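Local coordinates for protein RsfP (Uncultured bacterium, PDB 4GLJ) that catalyses the phosphorolysis of methylthioadenosine, as a methylthioadenosine phosphorylase of the phosphorylase superfamily, and also binds the dye rhodamine B, at the interface of chains A and B. Residues are numbered along the deposited sequence; one frame, centred on the assembly and turned at random. Chains: chain A/B, RsfP.

Contacts 1 and 2 are consecutive stretches of one seam, the centres of their C-alpha atoms about 13 Å apart. They have no residue in common, but the same two chain segments run through both. In chain B, residues 177-179 serve contact 1, and 180-183, entering helix 182-190, serve contact 2. In chain A, loop residues 135-137 lead on to 139-140 and 142. Contact 1 borders residues of a rhodamine B pocket, whereas contact 2 holds the start of a helix. The deposited assembly has three copies, in keeping with the trimers of this family, and the A-B interface is not an exact two-fold.

Contact 1: the interface of chains A and B. Residues chain A 127, 135-137, 209; chain B 73, 177-179, 198.
The carboxylate oxygen OE2 of A:Glu209, at the end of helix 200-209, is gripped from both chains. The side-chain amide NE2 of B:Gln178 donates to it across the interface at 2.8 Å. This donor comes from above the carboxylate plane, 62° out of it, and the bond is bent. Within chain A, the hydroxyl OG1 of A:Thr127 takes the syn lone pair of OE2 at 2.7 Å, which would steady the carboxylate for its partner. The glutamate and glutamine side chains meet at about a right angle. B:Gln178 bends at chi2 (91°), which carries its amide toward the acid while its CG lies 3.4 Å from CG2 of A:Val137, the two side chains running alongside each other.

B:Pro177, which follows a cis peptide bond, wedges between A:Thr127 and A:His136. Its CG lies 3.6 Å from CB of A:Thr127, and its carbonyl O accepts from ND1 of A:His136 at 2.6 Å. That short bond is nearly straight and lies close to the imidazole plane. At the same ring's edge, CE1 meets CD of B:Pro73 tip to tip at 3.8 Å. The in-plane bond should fix the rotation of the imidazole. Next along, CE2 of the B:Phe179 ring touches CB of A:His136 at 3.7 Å. The backbone N of B:Phe179 donates to O of A:Val137 at 3.0 Å, tying the two loops together.

B:Pro73, B:Phe179 and B:Met198 belong to the set of residues that lines a rhodamine B pocket, and A:His136 reaches in beside them. In trimeric methylthioadenosine phosphorylases a histidine from the neighbouring subunit closes the pocket for the methylthio end of the substrate, and A:His136 is probably that residue. The contact thus joins two subunits and holds a histidine of one beside the ligand pocket of the other.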
ATOM      1  N   THR A 127       5.936   1.039 -12.706  1.00 21.65           N
ATOM      2  CA  THR A 127       5.694   1.277 -14.138  1.00 21.74           C
ATOM      3  C   THR A 127       6.802   2.153 -14.673  1.00 21.22           C
ATOM      4  O   THR A 127       7.474   2.911 -13.947  1.00 20.97           O
ATOM      5  CB  THR A 127       4.319   1.976 -14.362  1.00 20.51           C
ATOM      6  OG1 THR A 127       4.089   2.185 -15.759  1.00 24.29           O
ATOM      7  CG2 THR A 127       4.257   3.345 -13.676  1.00 20.99           C
ATOM      8  N   ALA A 135       0.205   4.303 -20.535  1.00 27.73           N
ATOM      9  CA  ALA A 135      -0.002   2.948 -21.084  1.00 26.99           C
ATOM     10  C   ALA A 135      -0.596   2.111 -19.977  1.00 24.99           C
ATOM     11  O   ALA A 135      -0.232   2.242 -18.772  1.00 27.59           O
ATOM     12  CB  ALA A 135       1.334   2.312 -21.522  1.00 24.59           C
ATOM     13  N   HIS A 136      -1.468   1.189 -20.363  1.00 23.35           N
ATOM     14  CA  HIS A 136      -2.115   0.306 -19.366  1.00 23.83           C
ATOM     15  C   HIS A 136      -2.003  -1.150 -19.807  1.00 23.55           C
ATOM     16  O   HIS A 136      -2.897  -1.652 -20.437  1.00 26.55           O
ATOM     17  CB  HIS A 136      -3.577   0.715 -19.252  1.00 25.43           C
ATOM     18  CG  HIS A 136      -3.779   2.065 -18.617  1.00 27.52           C
ATOM     19  ND1 HIS A 136      -3.656   2.270 -17.255  1.00 25.61           N
ATOM     20  CD2 HIS A 136      -4.038   3.304 -19.181  1.00 28.85           C
ATOM     21  CE1 HIS A 136      -3.853   3.574 -17.002  1.00 29.49           C
ATOM     22  NE2 HIS A 136      -4.128   4.202 -18.168  1.00 29.33           N
ATOM     23  N   VAL A 137      -0.909  -1.839 -19.542  1.00 22.86           N
ATOM     24  CA  VAL A 137      -0.797  -3.263 -20.008  1.00 25.44           C
ATOM     25  C   VAL A 137      -1.710  -4.157 -19.150  1.00 25.69           C
ATOM     26  O   VAL A 137      -1.999  -3.854 -17.994  1.00 27.16           O
ATOM     27  CB  VAL A 137       0.656  -3.772 -19.993  1.00 24.94           C
ATOM     28  CG1 VAL A 137       1.502  -2.922 -20.926  1.00 23.96           C
ATOM     29  CG2 VAL A 137       1.260  -3.740 -18.579  1.00 24.66           C
ATOM     30  N   GLU A 209       5.544  -4.561 -19.410  1.00 22.96           N
ATOM     31  CA  GLU A 209       5.593  -3.270 -20.118  1.00 24.59           C
ATOM     32  C   GLU A 209       6.726  -3.215 -21.119  1.00 22.64           C
ATOM     33  O   GLU A 209       6.653  -2.438 -22.107  1.00 25.17           O
ATOM     34  CB  GLU A 209       5.791  -2.102 -19.144  1.00 24.47           C
ATOM     35  CG  GLU A 209       4.542  -1.864 -18.287  1.00 24.21           C
ATOM     36  CD  GLU A 209       4.675  -0.649 -17.399  1.00 24.55           C
ATOM     37  OE1 GLU A 209       5.841  -0.168 -17.228  1.00 22.29           O
ATOM     38  OE2 GLU A 209       3.611  -0.188 -16.852  1.00 24.81           O
TER
ATOM     39  N   PRO B  73      -3.336   7.628 -13.745  1.00 25.85           N
ATOM     40  CA  PRO B  73      -4.047   7.756 -12.442  1.00 25.75           C
ATOM     41  C   PRO B  73      -3.125   8.099 -11.306  1.00 26.79           C
ATOM     42  O   PRO B  73      -3.489   8.963 -10.539  1.00 26.94           O
ATOM     43  CB  PRO B  73      -4.654   6.358 -12.253  1.00 24.37           C
ATOM     44  CG  PRO B  73      -5.009   5.989 -13.626  1.00 24.18           C
ATOM     45  CD  PRO B  73      -3.808   6.425 -14.457  1.00 26.13           C
ATOM     46  N   PRO B 177      -0.619   1.583 -13.079  1.00 23.12           N
ATOM     47  CA  PRO B 177      -1.494   1.709 -14.223  1.00 22.94           C
ATOM     48  C   PRO B 177      -1.910   0.361 -14.834  1.00 23.98           C
ATOM     49  O   PRO B 177      -2.786   0.383 -15.693  1.00 25.89           O
ATOM     50  CB  PRO B 177      -0.632   2.551 -15.195  1.00 24.28           C
ATOM     51  CG  PRO B 177       0.798   2.060 -14.930  1.00 24.71           C
ATOM     52  CD  PRO B 177       0.801   1.863 -13.417  1.00 23.85           C
ATOM     53  N   GLN B 178      -1.306  -0.774 -14.431  1.00 20.97           N
ATOM     54  CA  GLN B 178      -1.621  -2.034 -15.148  1.00 23.34           C
ATOM     55  C   GLN B 178      -2.945  -2.534 -14.725  1.00 22.81           C
ATOM     56  O   GLN B 178      -3.349  -2.260 -13.594  1.00 24.55           O
ATOM     57  CB  GLN B 178      -0.523  -3.106 -14.906  1.00 22.81           C
ATOM     58  CG  GLN B 178       0.864  -2.597 -15.351  1.00 23.17           C
ATOM     59  CD  GLN B 178       1.594  -1.898 -14.190  1.00 23.04           C
ATOM     60  OE1 GLN B 178       1.075  -1.858 -13.045  1.00 24.78           O
ATOM     61  NE2 GLN B 178       2.757  -1.360 -14.455  1.00 22.76           N
ATOM     62  N   PHE B 179      -3.647  -3.257 -15.595  1.00 21.86           N
ATOM     63  CA  PHE B 179      -4.879  -3.908 -15.132  1.00 24.28           C
ATOM     64  C   PHE B 179      -4.547  -5.092 -14.242  1.00 22.20           C
ATOM     65  O   PHE B 179      -3.405  -5.533 -14.196  1.00 23.17           O
ATOM     66  CB  PHE B 179      -5.789  -4.293 -16.313  1.00 26.67           C
ATOM     67  CG  PHE B 179      -6.224  -3.103 -17.153  1.00 30.91           C
ATOM     68  CD1 PHE B 179      -7.022  -2.092 -16.591  1.00 32.22           C
ATOM     69  CD2 PHE B 179      -5.803  -2.965 -18.486  1.00 33.27           C
ATOM     70  CE1 PHE B 179      -7.429  -0.992 -17.371  1.00 35.09           C
ATOM     71  CE2 PHE B 179      -6.212  -1.870 -19.268  1.00 36.96           C
ATOM     72  CZ  PHE B 179      -7.042  -0.899 -18.722  1.00 38.33           C
ATOM     73  N   MET B 198      -9.253   3.399 -10.979  1.00 20.52           N
ATOM     74  CA  MET B 198      -7.890   3.793 -10.526  1.00 22.95           C
ATOM     75  C   MET B 198      -7.859   5.204 -10.001  1.00 20.30           C
ATOM     76  O   MET B 198      -6.766   5.700  -9.637  1.00 23.68           O
ATOM     77  CB  MET B 198      -6.901   3.634 -11.694  1.00 23.06           C
ATOM     78  CG  MET B 198      -6.842   2.190 -12.238  1.00 24.78           C
ATOM     79  SD  MET B 198      -5.580   2.048 -13.509  1.00 25.71           S
ATOM     80  CE  MET B 198      -5.788   0.335 -13.921  1.00 25.45           C
TER

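Contact 2: the interface of chains A and B. Residues chain A 116-117, 139-140, 142; chain B 180-183, 225.
The methyl CG2 of B:Thr181 packs against chain A, 3.9 Å from CB of A:Pro142 and near CB of A:Met139, with the carbonyl oxygens of A:Met139 and A:Met117 close by. Two further carbon contacts lie farther out. CB of A:Ala140 sits over the centre of one guanidinium face of B:Arg182, 3.9 Å above the plane, and CB of A:Gln116 meets CB of B:Ala183 at 3.7 Å. A close approach of A:Ala140 to B:Cys225 is doubtful, the cysteine being poorly ordered.

With chi1 at 71°, the hydroxyl OG1 of B:Thr181 lies between its own backbone N and carbonyl carbon, which points it at strand 116-119. There it donates to O of A:Met117 at 2.7 Å, almost in line with the carbonyl bond.

At the rim, chain A receives the first amides of helix 182-190. The carbonyl O of A:Ala140 accepts the N of B:Arg182 on a lone pair at 3.0 Å, and also takes NE2 of A:Gln116 at 2.9 Å. This second bond lies in the glutamine's amide plane and should hold its rotation, presenting OE1 to the N of B:Ala183 at 3.1 Å. That donor stands above the carbonyl plane, 68° out of it. An alanine in place of A:Gln116 would probably leave the B:Ala183 amide without its acceptor and the A:Ala140 carbonyl less firmly positioned.

Since the helix start is likely to carry partial positive charge, acceptors from the neighbour suit it. Chain A thus supplies acceptors for the start of helix 182-190 of chain B, which is likely to set how the two subunits meet.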
ATOM      1  N   GLN A 116      -0.055 -17.204 -10.980  1.00 22.32           N
ATOM      2  CA  GLN A 116      -0.730 -15.949 -10.664  1.00 20.21           C
ATOM      3  C   GLN A 116       0.102 -15.228  -9.645  1.00 20.23           C
ATOM      4  O   GLN A 116       0.981 -15.829  -8.990  1.00 20.91           O
ATOM      5  CB  GLN A 116      -2.166 -16.218 -10.133  1.00 20.53           C
ATOM      6  CG  GLN A 116      -3.221 -16.442 -11.265  1.00 22.01           C
ATOM      7  CD  GLN A 116      -3.323 -15.174 -12.166  1.00 24.07           C
ATOM      8  OE1 GLN A 116      -3.167 -14.077 -11.669  1.00 22.92           O
ATOM      9  NE2 GLN A 116      -3.509 -15.350 -13.485  1.00 25.17           N
ATOM     10  N   MET A 117      -0.247 -13.969  -9.409  1.00 21.30           N
ATOM     11  CA  MET A 117       0.529 -13.122  -8.482  0.50 21.42           C
ATOM     12  C   MET A 117      -0.416 -12.117  -7.897  1.00 21.78           C
ATOM     13  O   MET A 117      -1.443 -11.747  -8.547  1.00 23.00           O
ATOM     14  CB  MET A 117       1.574 -12.326  -9.241  0.50 21.22           C
ATOM     15  CG  MET A 117       2.683 -13.160  -9.796  0.50 20.70           C
ATOM     16  SD  MET A 117       3.773 -12.106 -10.728  0.50 24.55           S
ATOM     17  CE  MET A 117       5.002 -11.681  -9.509  0.50 23.84           C
ATOM     18  N   MET A 139      -2.234  -7.359 -16.902  1.00 27.41           N
ATOM     19  CA  MET A 139      -1.445  -8.319 -16.144  1.00 25.14           C
ATOM     20  C   MET A 139      -2.346  -9.494 -15.782  1.00 24.34           C
ATOM     21  O   MET A 139      -2.014 -10.229 -14.858  1.00 24.57           O
ATOM     22  CB  MET A 139      -0.966  -7.667 -14.861  1.00 22.66           C
ATOM     23  CG  MET A 139       0.092  -6.587 -15.105  1.00 25.73           C
ATOM     24  SD  MET A 139       1.564  -7.209 -15.911  1.00 29.12           S
ATOM     25  CE  MET A 139       2.309  -8.425 -14.772  1.00 24.25           C
ATOM     26  N   ALA A 140      -3.428  -9.713 -16.542  1.00 28.02           N
ATOM     27  CA  ALA A 140      -4.423 -10.777 -16.225  1.00 28.13           C
ATOM     28  C   ALA A 140      -3.692 -12.115 -16.007  1.00 29.24           C
ATOM     29  O   ALA A 140      -3.951 -12.861 -15.004  1.00 25.93           O
ATOM     30  CB  ALA A 140      -5.485 -10.932 -17.322  1.00 31.36           C
ATOM     31  N   PRO A 142      -0.073 -12.965 -15.276  1.00 22.37           N
ATOM     32  CA  PRO A 142       1.093 -12.134 -15.152  1.00 22.88           C
ATOM     33  C   PRO A 142       2.443 -12.863 -15.388  1.00 25.41           C
ATOM     34  O   PRO A 142       3.464 -12.183 -15.342  1.00 24.55           O
ATOM     35  CB  PRO A 142       1.046 -11.665 -13.666  1.00 19.10           C
ATOM     36  CG  PRO A 142       0.404 -12.871 -13.005  1.00 20.82           C
ATOM     37  CD  PRO A 142      -0.727 -13.217 -13.954  1.00 20.35           C
TER
ATOM     38  N   SER B 180      -5.511  -5.521 -13.458  1.00 25.90           N
ATOM     39  CA  SER B 180      -5.341  -6.460 -12.343  1.00 23.27           C
ATOM     40  C   SER B 180      -4.983  -7.819 -12.843  1.00 27.54           C
ATOM     41  O   SER B 180      -5.457  -8.241 -13.947  1.00 23.73           O
ATOM     42  CB  SER B 180      -6.682  -6.591 -11.604  1.00 22.38           C
ATOM     43  OG  SER B 180      -6.949  -5.352 -10.957  1.00 26.92           O
ATOM     44  N   THR B 181      -4.218  -8.562 -12.042  1.00 24.25           N
ATOM     45  CA  THR B 181      -4.039  -9.989 -12.357  1.00 22.48           C
ATOM     46  C   THR B 181      -5.378 -10.721 -12.074  1.00 22.92           C
ATOM     47  O   THR B 181      -6.214 -10.165 -11.355  1.00 22.14           O
ATOM     48  CB  THR B 181      -2.926 -10.642 -11.466  1.00 22.35           C
ATOM     49  OG1 THR B 181      -3.441 -10.750 -10.126  1.00 19.31           O
ATOM     50  CG2 THR B 181      -1.597  -9.822 -11.452  1.00 20.95           C
ATOM     51  N   ARG B 182      -5.551 -11.959 -12.571  1.00 23.31           N
ATOM     52  CA  ARG B 182      -6.774 -12.710 -12.263  1.00 23.92           C
ATOM     53  C   ARG B 182      -6.888 -12.973 -10.816  1.00 23.91           C
ATOM     54  O   ARG B 182      -8.001 -12.971 -10.278  1.00 22.98           O
ATOM     55  CB  ARG B 182      -6.899 -14.045 -13.018  1.00 27.41           C
ATOM     56  CG  ARG B 182      -6.944 -13.833 -14.505  1.00 35.22           C
ATOM     57  CD  ARG B 182      -7.182 -15.144 -15.205  1.00 39.94           C
ATOM     58  NE  ARG B 182      -6.671 -15.127 -16.575  1.00 44.99           N
ATOM     59  CZ  ARG B 182      -7.283 -14.446 -17.538  1.00 50.16           C
ATOM     60  NH1 ARG B 182      -8.415 -13.797 -17.261  1.00 51.94           N
ATOM     61  NH2 ARG B 182      -6.826 -14.465 -18.791  1.00 57.79           N
ATOM     62  N   ALA B 183      -5.773 -13.288 -10.139  1.00 21.73           N
ATOM     63  CA  ALA B 183      -5.832 -13.540  -8.688  1.00 23.20           C
ATOM     64  C   ALA B 183      -6.237 -12.288  -7.906  1.00 22.15           C
ATOM     65  O   ALA B 183      -6.944 -12.399  -6.891  1.00 23.08           O
ATOM     66  CB  ALA B 183      -4.477 -14.087  -8.132  1.00 24.38           C
ATOM     67  N   CYS B 225     -10.366  -8.401 -16.076  1.00119.79           N
ATOM     68  CA  CYS B 225      -9.703  -9.621 -16.587  1.00120.18           C
ATOM     69  C   CYS B 225     -10.238 -10.996 -16.108  1.00120.82           C
ATOM     70  O   CYS B 225      -9.847 -12.020 -16.676  1.00121.10           O
ATOM     71  CB  CYS B 225      -8.238  -9.489 -16.162  1.00119.25           C
ATOM     72  SG  CYS B 225      -7.965  -9.652 -14.380  1.00116.60           S
TER